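Local structure of binding domain (Hc) of Paraclostridial Mosquitocidal Protein 1 (Paraclostridium bifermentans, 6HOX) at residues 25-30 with 79-84; 170-175 with 234-239; 335-340 with 368-373; 347-352 with 358-363. The protein forms the receptor-binding part of a botulinum-like neurotoxin that targets Anopheles mosquitoes, the region responsible for recognising the host's nerve cells. All coordinates share one frame; numbering follows the deposited sequence.

How the contacts relate
Contacts 1 and 2 lie in the lectin-like half of the receptor-binding region, contacts 3 and 4 in its trefoil-like half, on opposite sides of the chain's centre. Contacts 1 and 2 have centres 15 Å apart and share the antiparallel sheet that holds strands 25-32 and 167-174. Contacts 3 and 4, 12 Å apart between centres, meet where strands 333-339 and 345-348 run side by side; contact 4 is nested inside the loop that contact 3 closes. Centres of contacts 1 and 4 are 56 Å apart. Along the chain the two halves come in series, consistent with separately folded receptor-binding subdomains joined end to end.

Contact 1. Residues 25-30 with 79-84; sequences LVFSLG and ESINFS
The loop around Ser80 and Ile81 packs on strand 25-32 where Val26 and Phe27 form a classic beta bulge opposite Ile226; Ile81 itself is the centre of an inverse gamma turn. Both strand residues direct their CB atoms at the loop. Val26 lies against the backbone of Ser80: its CG2 approaches Ser80 O at 3.6 Å, and Val26 CB stands 4.1 Å from Ser80 CB. With CG1 of Val26 opposite the carbonyl carbon (chi1 -61°), CG2 falls between N and the carbonyl carbon and is the branch nearest Ser80 O. Ser80 offers this contact its methylene and carbonyl, while OG is taken by Asn78 OD1 within the same loop. One residue further on, the extended side chain of Ile81 (chi2 174°) carries its CD1 to the Phe27 ring, 3.9 Å from CD1 of Phe27. The methyl meets the ring obliquely, and the two side chains slant across one another. These are purely van der Waals contacts of modest extent, about 170 Å² in all. Around them, strand 218-227 bonds to the bulge through Ile226, which also touches Ile81. Thr44 touches both Phe27 and Ile81, and Leu46 of strand 46-48 touches Phe27; the loop that precedes strand 89-96 thus packs against strand 25-32 beside strand 218-227 of the lectin-like sheet.

Contact 2. Residues 170-175 with 234-239; sequences TITVNQ and SEVEML
Strand 170-174 and helix 234-239 run roughly antiparallel, their axes 10.3 Å apart at the closest and 151° between their N-to-C directions. Thr170 and Val236 are the nearest pair, with CA atoms 7.1 Å apart. Their side chains extend toward each other tip to tip, and Val236 straddles the threonine with both methyls. CG1 of Val236 sits 3.6 Å from Thr170 OG1, whereas CG2 of Val236 meets Thr170 CG2 at 3.8 Å. In Val236 CG1 lies opposite the backbone N (chi1 172°), a setting that presents the two branches side by side to the strand. The second of them also reaches Thr172, whose CG2 is 4.0 Å from Val236 CG2. One helical turn on, Leu239 adds a lighter touch: its CD2 comes to 4.3 Å from Thr170 OG1. Across the interface Thr170 presents its OG1, CB and methyl and Thr172 its methyl; the contacts are van der Waals packing. Leu231 and Tyr182, the latter on the neighbouring strand 178-183, also touch Val236; Ser92 of strand 89-96 lies against Leu239. Ile171, between the two threonines, points away from the helix and touches Trp134 of the other sheet. The strand thus turns alternate residues to two layers: Ile171 and Val173 to the sandwich interior, Thr170 and Thr172 to a short helix laid on the outer face. That arrangement belongs to the concanavalin-like beta sandwich of the N-terminal receptor-binding subdomain of clostridial neurotoxins.

Contact 3. Residues 335-340 with 368-373; sequences ADVKFE and GDLKLI
The peptide carbonyl of Leu370 is the flat group that Ala335 meets: Ala335 N donates to Leu370 O over 3.0 Å, the N-H pointing well (160°) but the donor tilted 31° from the carbonyl plane. On the Phe339 ring, Val337 O lies at the edge and in plane. Beside the one direct bond a water bridges the two antiparallel strands. It accepts from Leu370 N at 2.8 Å and is placed to donate to Ala335 O and Asp336 OD1, each at 2.9 Å, although it has more acceptors around it than protons to give. Water thus stands in for direct backbone pairing here, in a strand pairing of the beta-trefoil-like C-terminal receptor-binding half. Leu370 CB comes close to Ala335 O, 3.1 Å. Leu370 then reaches Val337, CD2 to CG2 at 4.1 Å, the two side chains crossing at about a right angle. Further out, Arg366 forms salt bridges to both Asp336 and Asp369, a cation that would offset their like charges. Leu370 also packs on Ile385 and Ile387 of strand 384-388.

Contact 4. Residues 347-352 with 358-363; sequences LTLPMY and RYMVLN
Residues 347-348 and 361-362 form a short antiparallel stretch of two residue pairs before the chains splay, the end-to-end directions of 347-350 and 358-363 being 110° apart. Thr348 and Val361 are the hydrogen-bonded pair: Thr348 N reaches Val361 O at 3.0 Å and Val361 N reaches Thr348 O at 2.9 Å, both nearly straight. Leu347 and Leu362 form the adjoining non-hydrogen-bonded pair, on the face opposite to Thr348 and Val361. Leu347 CD1 packs on Met360 CB at 3.7 Å, the two side chains roughly perpendicular. Bends at chi2 (-62°) and chi3 (-71°) curl the Met360 thioether back over the strand partner, so that CE lies 3.5 Å from Thr348 O and SD meets Leu349 CD2 at 3.6 Å. On the other face, Thr348 CG2 touches Asn363 CB at 3.5 Å, while OG1, turned opposite to the backbone N, accepts a hydrogen bond from Asn367 N. Pro350 CD rests 3.4 Å from Tyr359 O, and Val361 CG2 packs against the same proline ring. Strands 285-291 and 409-415 flank the pair, with Leu412 against both Leu347 and Met360. Lacking an N-H, Pro350 cannot carry the backbone bonding on to Tyr359 O; its CD lies against that oxygen instead, consistent with the pairing stopping here and giving way to van der Waals contacts.

Contact 1. Residues 25-30 with 79-84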
# COMPACT_ATOMS: atom_id res chain seq x y z
N LEU A 25 -13.44 -20.18 -5.67
CA LEU A 25 -13.54 -18.85 -6.27
C LEU A 25 -14.66 -18.85 -7.32
O LEU A 25 -14.57 -19.58 -8.29
CB LEU A 25 -12.20 -18.51 -6.93
CG LEU A 25 -12.14 -17.13 -7.57
CD1 LEU A 25 -12.05 -16.05 -6.50
CD2 LEU A 25 -10.98 -17.03 -8.55
N VAL A 26 -15.67 -17.99 -7.15
CA VAL A 26 -16.79 -17.99 -8.09
C VAL A 26 -16.80 -16.70 -8.92
O VAL A 26 -17.50 -16.62 -9.91
CB VAL A 26 -18.14 -18.22 -7.38
CG1 VAL A 26 -18.17 -19.58 -6.68
CG2 VAL A 26 -18.52 -17.10 -6.43
N PHE A 27 -16.00 -15.71 -8.53
CA PHE A 27 -15.95 -14.42 -9.21
C PHE A 27 -14.63 -13.73 -8.86
O PHE A 27 -14.26 -13.69 -7.71
CB PHE A 27 -17.12 -13.54 -8.76
CG PHE A 27 -17.16 -12.19 -9.42
CD1 PHE A 27 -17.61 -12.05 -10.72
CD2 PHE A 27 -16.75 -11.05 -8.73
CE1 PHE A 27 -17.64 -10.80 -11.32
CE2 PHE A 27 -16.80 -9.79 -9.33
CZ PHE A 27 -17.23 -9.67 -10.63
N SER A 28 -13.98 -13.14 -9.87
CA SER A 28 -12.75 -12.38 -9.64
C SER A 28 -12.65 -11.24 -10.65
O SER A 28 -12.39 -11.47 -11.83
CB SER A 28 -11.54 -13.27 -9.70
OG SER A 28 -10.37 -12.51 -9.52
N LEU A 29 -12.80 -10.01 -10.16
CA LEU A 29 -12.85 -8.85 -11.02
C LEU A 29 -11.45 -8.26 -11.13
O LEU A 29 -10.83 -7.91 -10.12
CB LEU A 29 -13.82 -7.82 -10.42
CG LEU A 29 -13.95 -6.51 -11.18
CD1 LEU A 29 -14.64 -6.72 -12.52
CD2 LEU A 29 -14.70 -5.49 -10.35
N GLY A 30 -10.98 -8.14 -12.38
CA GLY A 30 -9.66 -7.58 -12.64
C GLY A 30 -9.52 -7.20 -14.10
O GLY A 30 -10.51 -7.14 -14.85
N GLU A 79 -26.29 -18.22 -10.01
CA GLU A 79 -26.43 -19.22 -8.95
C GLU A 79 -25.14 -19.32 -8.13
O GLU A 79 -25.19 -19.50 -6.91
CB GLU A 79 -26.77 -20.58 -9.53
CG GLU A 79 -28.12 -20.63 -10.21
CD GLU A 79 -28.72 -22.02 -10.29
OE1 GLU A 79 -27.99 -22.99 -9.97
OE2 GLU A 79 -29.91 -22.13 -10.66
N SER A 80 -24.00 -19.22 -8.81
CA SER A 80 -22.69 -19.32 -8.17
C SER A 80 -22.44 -18.08 -7.30
O SER A 80 -21.97 -18.21 -6.17
CB SER A 80 -21.60 -19.54 -9.19
OG SER A 80 -21.62 -18.51 -10.17
N ILE A 81 -22.78 -16.89 -7.81
CA ILE A 81 -22.70 -15.64 -7.03
C ILE A 81 -23.98 -15.50 -6.21
O ILE A 81 -24.91 -14.78 -6.60
CB ILE A 81 -22.46 -14.40 -7.91
CG1 ILE A 81 -21.34 -14.59 -8.92
CG2 ILE A 81 -22.21 -13.18 -7.04
CD1 ILE A 81 -21.19 -13.43 -9.89
N ASN A 82 -24.02 -16.16 -5.05
CA ASN A 82 -25.25 -16.30 -4.29
C ASN A 82 -25.02 -16.02 -2.80
O ASN A 82 -24.10 -16.59 -2.16
CB ASN A 82 -25.86 -17.69 -4.49
CG ASN A 82 -26.96 -17.96 -3.49
OD1 ASN A 82 -26.79 -18.79 -2.59
ND2 ASN A 82 -28.05 -17.22 -3.61
N PHE A 83 -25.89 -15.18 -2.23
CA PHE A 83 -25.81 -14.74 -0.84
C PHE A 83 -27.05 -15.23 -0.08
O PHE A 83 -27.50 -14.57 0.85
CB PHE A 83 -25.64 -13.22 -0.79
CG PHE A 83 -24.49 -12.72 -1.63
CD1 PHE A 83 -23.18 -12.91 -1.21
CD2 PHE A 83 -24.71 -12.09 -2.85
CE1 PHE A 83 -22.11 -12.48 -1.99
CE2 PHE A 83 -23.64 -11.66 -3.62
CZ PHE A 83 -22.35 -11.85 -3.19
N SER A 84 -27.57 -16.41 -0.45
CA SER A 84 -28.74 -17.04 0.20
C SER A 84 -28.36 -17.43 1.63
O SER A 84 -27.18 -17.57 1.95
CB SER A 84 -29.22 -18.24 -0.57
OG SER A 84 -28.38 -19.37 -0.33

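Contact 2. Residues 170-175 with 234-239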
# COMPACT_ATOMS: atom_id res chain seq x y z
N THR A 170 -10.31 -8.50 3.43
CA THR A 170 -11.02 -9.75 3.40
C THR A 170 -12.19 -9.67 4.39
O THR A 170 -12.02 -9.24 5.51
CB THR A 170 -10.12 -10.96 3.72
OG1 THR A 170 -8.91 -10.96 2.95
CG2 THR A 170 -10.82 -12.29 3.50
N ILE A 171 -13.37 -10.12 3.93
CA ILE A 171 -14.59 -10.21 4.75
C ILE A 171 -15.12 -11.65 4.60
O ILE A 171 -15.40 -12.09 3.50
CB ILE A 171 -15.63 -9.16 4.28
CG1 ILE A 171 -15.12 -7.73 4.39
CG2 ILE A 171 -16.97 -9.31 4.98
CD1 ILE A 171 -15.84 -6.79 3.48
N THR A 172 -15.21 -12.38 5.72
CA THR A 172 -15.70 -13.73 5.71
C THR A 172 -17.07 -13.73 6.41
O THR A 172 -17.26 -13.06 7.44
CB THR A 172 -14.68 -14.70 6.33
OG1 THR A 172 -14.55 -14.44 7.73
CG2 THR A 172 -13.31 -14.60 5.69
N VAL A 173 -18.03 -14.45 5.81
CA VAL A 173 -19.39 -14.56 6.32
C VAL A 173 -19.73 -16.05 6.47
O VAL A 173 -19.85 -16.79 5.49
CB VAL A 173 -20.37 -13.82 5.41
CG1 VAL A 173 -21.81 -13.90 5.91
CG2 VAL A 173 -19.95 -12.36 5.23
N ASN A 174 -19.79 -16.48 7.73
CA ASN A 174 -20.33 -17.74 8.15
C ASN A 174 -21.72 -17.45 8.70
O ASN A 174 -21.83 -17.04 9.87
CB ASN A 174 -19.43 -18.42 9.18
CG ASN A 174 -19.97 -19.75 9.66
OD1 ASN A 174 -19.27 -20.49 10.35
ND2 ASN A 174 -21.21 -20.07 9.33
N GLN A 175 -22.73 -17.59 7.84
CA GLN A 175 -24.12 -17.25 8.19
C GLN A 175 -24.52 -18.12 9.38
O GLN A 175 -24.11 -19.27 9.48
CB GLN A 175 -25.03 -17.33 6.95
CG GLN A 175 -24.73 -16.24 5.92
CD GLN A 175 -25.78 -15.93 4.88
OE1 GLN A 175 -25.62 -16.22 3.69
NE2 GLN A 175 -26.84 -15.24 5.29
N SER A 234 -6.42 -18.70 9.10
CA SER A 234 -5.16 -19.19 8.47
C SER A 234 -5.24 -19.09 6.95
O SER A 234 -4.24 -18.80 6.28
CB SER A 234 -4.84 -20.60 8.88
OG SER A 234 -4.63 -20.67 10.27
N GLU A 235 -6.42 -19.38 6.40
CA GLU A 235 -6.64 -19.30 4.97
C GLU A 235 -6.54 -17.84 4.49
O GLU A 235 -6.05 -17.60 3.40
CB GLU A 235 -8.00 -19.92 4.63
CG GLU A 235 -8.01 -21.42 4.77
CD GLU A 235 -9.37 -22.08 4.61
OE1 GLU A 235 -10.37 -21.51 5.09
OE2 GLU A 235 -9.42 -23.16 4.01
N VAL A 236 -7.00 -16.87 5.29
CA VAL A 236 -6.97 -15.45 4.89
C VAL A 236 -5.50 -14.98 4.85
O VAL A 236 -5.10 -14.28 3.93
CB VAL A 236 -7.82 -14.56 5.82
CG1 VAL A 236 -7.64 -13.08 5.52
CG2 VAL A 236 -9.30 -14.94 5.77
N GLU A 237 -4.69 -15.40 5.82
CA GLU A 237 -3.26 -15.06 5.83
C GLU A 237 -2.60 -15.61 4.56
O GLU A 237 -1.84 -14.93 3.88
CB GLU A 237 -2.60 -15.61 7.09
CG GLU A 237 -1.20 -15.10 7.31
CD GLU A 237 -0.63 -15.48 8.66
OE1 GLU A 237 -0.57 -16.68 8.94
OE2 GLU A 237 -0.30 -14.57 9.45
N MET A 238 -2.92 -16.86 4.24
CA MET A 238 -2.39 -17.55 3.05
C MET A 238 -2.82 -16.80 1.78
O MET A 238 -2.01 -16.63 0.86
CB MET A 238 -2.92 -18.98 3.06
CG MET A 238 -2.60 -19.83 1.85
SD MET A 238 -3.29 -21.51 2.10
CE MET A 238 -2.64 -21.96 3.71
N LEU A 239 -4.08 -16.35 1.72
CA LEU A 239 -4.59 -15.60 0.56
C LEU A 239 -3.77 -14.30 0.41
O LEU A 239 -3.32 -13.93 -0.71
CB LEU A 239 -6.07 -15.30 0.77
CG LEU A 239 -6.70 -14.34 -0.25
CD1 LEU A 239 -6.60 -14.90 -1.65
CD2 LEU A 239 -8.15 -14.05 0.10

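Contact 3. Residues 335-340 with 368-373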
# COMPACT_ATOMS: atom_id res chain seq x y z
N ALA A 335 22.78 -2.52 -6.95
CA ALA A 335 22.29 -1.33 -7.61
C ALA A 335 22.87 -0.09 -6.91
O ALA A 335 23.28 -0.15 -5.75
CB ALA A 335 20.78 -1.34 -7.62
N ASP A 336 22.92 1.01 -7.64
CA ASP A 336 23.35 2.26 -7.07
C ASP A 336 22.15 3.16 -6.89
O ASP A 336 21.17 3.05 -7.62
CB ASP A 336 24.44 2.89 -7.93
CG ASP A 336 25.74 2.12 -7.79
OD1 ASP A 336 26.17 1.85 -6.63
OD2 ASP A 336 26.29 1.77 -8.83
N VAL A 337 22.24 4.02 -5.89
CA VAL A 337 21.28 5.09 -5.67
C VAL A 337 21.92 6.39 -6.15
O VAL A 337 22.85 6.92 -5.50
CB VAL A 337 20.86 5.15 -4.20
CG1 VAL A 337 19.83 6.24 -3.96
CG2 VAL A 337 20.36 3.80 -3.70
N LYS A 338 21.41 6.89 -7.27
CA LYS A 338 21.89 8.06 -7.98
C LYS A 338 21.07 9.27 -7.55
O LYS A 338 19.82 9.26 -7.58
CB LYS A 338 21.78 7.82 -9.48
CG LYS A 338 22.15 8.99 -10.39
CD LYS A 338 21.86 8.64 -11.84
CE LYS A 338 21.61 9.84 -12.73
NZ LYS A 338 20.87 9.45 -13.96
N PHE A 339 21.78 10.33 -7.18
CA PHE A 339 21.18 11.57 -6.77
C PHE A 339 21.01 12.48 -8.00
O PHE A 339 21.98 13.04 -8.49
CB PHE A 339 22.03 12.18 -5.66
CG PHE A 339 21.80 11.54 -4.32
CD1 PHE A 339 22.04 10.19 -4.13
CD2 PHE A 339 21.34 12.30 -3.26
CE1 PHE A 339 21.81 9.60 -2.89
CE2 PHE A 339 21.11 11.71 -2.02
CZ PHE A 339 21.34 10.36 -1.84
N GLU A 340 19.76 12.62 -8.43
CA GLU A 340 19.34 13.30 -9.65
C GLU A 340 19.71 14.80 -9.64
O GLU A 340 19.97 15.38 -10.70
CB GLU A 340 17.83 13.15 -9.83
CG GLU A 340 17.39 11.72 -10.13
CD GLU A 340 17.89 11.16 -11.46
OE1 GLU A 340 17.39 11.63 -12.51
OE2 GLU A 340 18.78 10.27 -11.44
N GLY A 368 32.61 0.24 -3.22
CA GLY A 368 31.87 -0.85 -2.64
C GLY A 368 30.59 -1.09 -3.42
O GLY A 368 30.42 -0.50 -4.49
N ASP A 369 29.72 -1.96 -2.89
CA ASP A 369 28.48 -2.33 -3.55
C ASP A 369 27.32 -2.10 -2.57
O ASP A 369 27.49 -2.24 -1.37
CB ASP A 369 28.51 -3.79 -4.02
CG ASP A 369 29.63 -4.06 -5.02
OD1 ASP A 369 30.76 -4.33 -4.57
OD2 ASP A 369 29.37 -3.96 -6.23
N LEU A 370 26.19 -1.68 -3.13
CA LEU A 370 24.90 -1.61 -2.48
C LEU A 370 24.05 -2.76 -3.01
O LEU A 370 24.02 -3.00 -4.21
CB LEU A 370 24.21 -0.28 -2.78
CG LEU A 370 24.42 0.83 -1.76
CD1 LEU A 370 25.90 1.03 -1.51
CD2 LEU A 370 23.75 2.12 -2.23
N LYS A 371 23.35 -3.41 -2.09
CA LYS A 371 22.38 -4.44 -2.40
C LYS A 371 21.06 -4.07 -1.72
O LYS A 371 21.03 -3.77 -0.53
CB LYS A 371 22.92 -5.79 -1.93
CG LYS A 371 22.22 -7.00 -2.52
CD LYS A 371 22.82 -8.31 -2.07
CE LYS A 371 24.07 -8.66 -2.85
NZ LYS A 371 24.05 -10.08 -3.29
N LEU A 372 19.97 -4.06 -2.50
CA LEU A 372 18.65 -3.88 -1.94
C LEU A 372 18.09 -5.26 -1.59
O LEU A 372 17.99 -6.15 -2.45
CB LEU A 372 17.76 -3.12 -2.93
CG LEU A 372 17.88 -1.59 -2.88
CD1 LEU A 372 19.25 -1.13 -3.32
CD2 LEU A 372 16.82 -0.91 -3.74
N ILE A 373 17.76 -5.43 -0.31
CA ILE A 373 17.37 -6.72 0.25
C ILE A 373 16.05 -6.57 1.01
O ILE A 373 15.59 -5.47 1.33
CB ILE A 373 18.47 -7.28 1.18
CG1 ILE A 373 18.64 -6.39 2.42
CG2 ILE A 373 19.77 -7.47 0.41
CD1 ILE A 373 19.73 -6.82 3.35
O HOH W 1 26.04 -0.95 -5.84

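Contact 4. Residues 347-352 with 358-363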
# COMPACT_ATOMS: atom_id res chain seq x y z
N LEU A 347 25.31 7.23 -3.91
CA LEU A 347 25.46 7.00 -2.49
C LEU A 347 26.57 5.98 -2.31
O LEU A 347 26.47 4.88 -2.83
CB LEU A 347 24.13 6.47 -1.93
CG LEU A 347 24.08 6.24 -0.42
CD1 LEU A 347 24.15 7.56 0.32
CD2 LEU A 347 22.79 5.50 -0.05
N THR A 348 27.63 6.35 -1.61
CA THR A 348 28.75 5.44 -1.40
C THR A 348 29.50 5.83 -0.12
O THR A 348 29.11 6.77 0.57
CB THR A 348 29.63 5.39 -2.66
OG1 THR A 348 30.51 4.27 -2.55
CG2 THR A 348 30.40 6.67 -2.89
N LEU A 349 30.54 5.07 0.21
CA LEU A 349 31.43 5.43 1.28
C LEU A 349 32.61 6.18 0.69
O LEU A 349 32.97 5.97 -0.47
CB LEU A 349 31.90 4.18 2.04
CG LEU A 349 30.87 3.56 2.98
CD1 LEU A 349 31.20 2.11 3.28
CD2 LEU A 349 30.76 4.34 4.27
N PRO A 350 33.26 7.05 1.48
CA PRO A 350 34.49 7.69 1.04
C PRO A 350 35.65 6.69 1.17
O PRO A 350 35.57 5.68 1.92
CB PRO A 350 34.62 8.86 2.02
CG PRO A 350 34.03 8.31 3.31
CD PRO A 350 32.90 7.39 2.87
N MET A 351 36.73 6.98 0.44
CA MET A 351 37.96 6.23 0.47
C MET A 351 38.46 6.12 1.91
O MET A 351 38.63 7.14 2.57
CB MET A 351 39.00 6.97 -0.38
CG MET A 351 40.37 6.36 -0.35
SD MET A 351 41.47 7.30 -1.43
CE MET A 351 41.01 6.57 -3.01
N TYR A 352 38.72 4.89 2.35
CA TYR A 352 39.01 4.56 3.75
C TYR A 352 40.23 5.32 4.29
O TYR A 352 40.28 5.69 5.48
CB TYR A 352 39.27 3.06 3.90
CG TYR A 352 39.46 2.64 5.33
CD1 TYR A 352 38.38 2.52 6.19
CD2 TYR A 352 40.72 2.41 5.85
CE1 TYR A 352 38.54 2.15 7.51
CE2 TYR A 352 40.90 2.04 7.17
CZ TYR A 352 39.81 1.91 8.01
OH TYR A 352 39.98 1.55 9.31
N ARG A 358 32.07 5.50 8.98
CA ARG A 358 31.06 4.72 8.26
C ARG A 358 29.97 5.62 7.66
O ARG A 358 28.96 5.10 7.13
CB ARG A 358 30.48 3.69 9.24
CG ARG A 358 31.45 2.56 9.57
CD ARG A 358 30.97 1.68 10.71
NE ARG A 358 31.69 0.42 10.73
CZ ARG A 358 31.36 -0.68 10.05
NH1 ARG A 358 30.29 -0.69 9.28
NH2 ARG A 358 32.10 -1.77 10.15
N TYR A 359 30.15 6.94 7.73
CA TYR A 359 29.21 7.90 7.15
C TYR A 359 29.25 7.82 5.63
O TYR A 359 30.32 7.74 5.00
CB TYR A 359 29.49 9.33 7.61
CG TYR A 359 29.35 9.51 9.10
CD1 TYR A 359 28.11 9.44 9.71
CD2 TYR A 359 30.46 9.68 9.91
CE1 TYR A 359 27.97 9.55 11.08
CE2 TYR A 359 30.33 9.81 11.28
CZ TYR A 359 29.09 9.74 11.87
OH TYR A 359 28.97 9.87 13.23
N MET A 360 28.05 7.87 5.02
CA MET A 360 27.93 7.82 3.59
C MET A 360 28.13 9.23 3.03
O MET A 360 27.79 10.18 3.71
CB MET A 360 26.56 7.29 3.15
CG MET A 360 26.17 5.96 3.78
SD MET A 360 27.28 4.58 3.37
CE MET A 360 26.89 4.31 1.65
N VAL A 361 28.64 9.30 1.80
CA VAL A 361 28.83 10.50 1.05
C VAL A 361 28.19 10.30 -0.32
O VAL A 361 27.75 9.19 -0.64
CB VAL A 361 30.33 10.85 0.94
CG1 VAL A 361 30.95 11.10 2.31
CG2 VAL A 361 31.11 9.77 0.20
N LEU A 362 28.12 11.38 -1.11
CA LEU A 362 27.73 11.35 -2.50
C LEU A 362 28.99 11.57 -3.34
O LEU A 362 29.65 12.58 -3.20
CB LEU A 362 26.70 12.45 -2.79
CG LEU A 362 25.50 12.48 -1.86
CD1 LEU A 362 24.57 13.61 -2.24
CD2 LEU A 362 24.76 11.14 -1.87
N ASN A 363 29.30 10.61 -4.21
CA ASN A 363 30.56 10.58 -4.91
C ASN A 363 30.31 10.01 -6.30
O ASN A 363 29.46 9.16 -6.47
CB ASN A 363 31.59 9.74 -4.16
CG ASN A 363 33.02 10.18 -4.39
OD1 ASN A 363 33.43 11.21 -3.89
ND2 ASN A 363 33.79 9.37 -5.09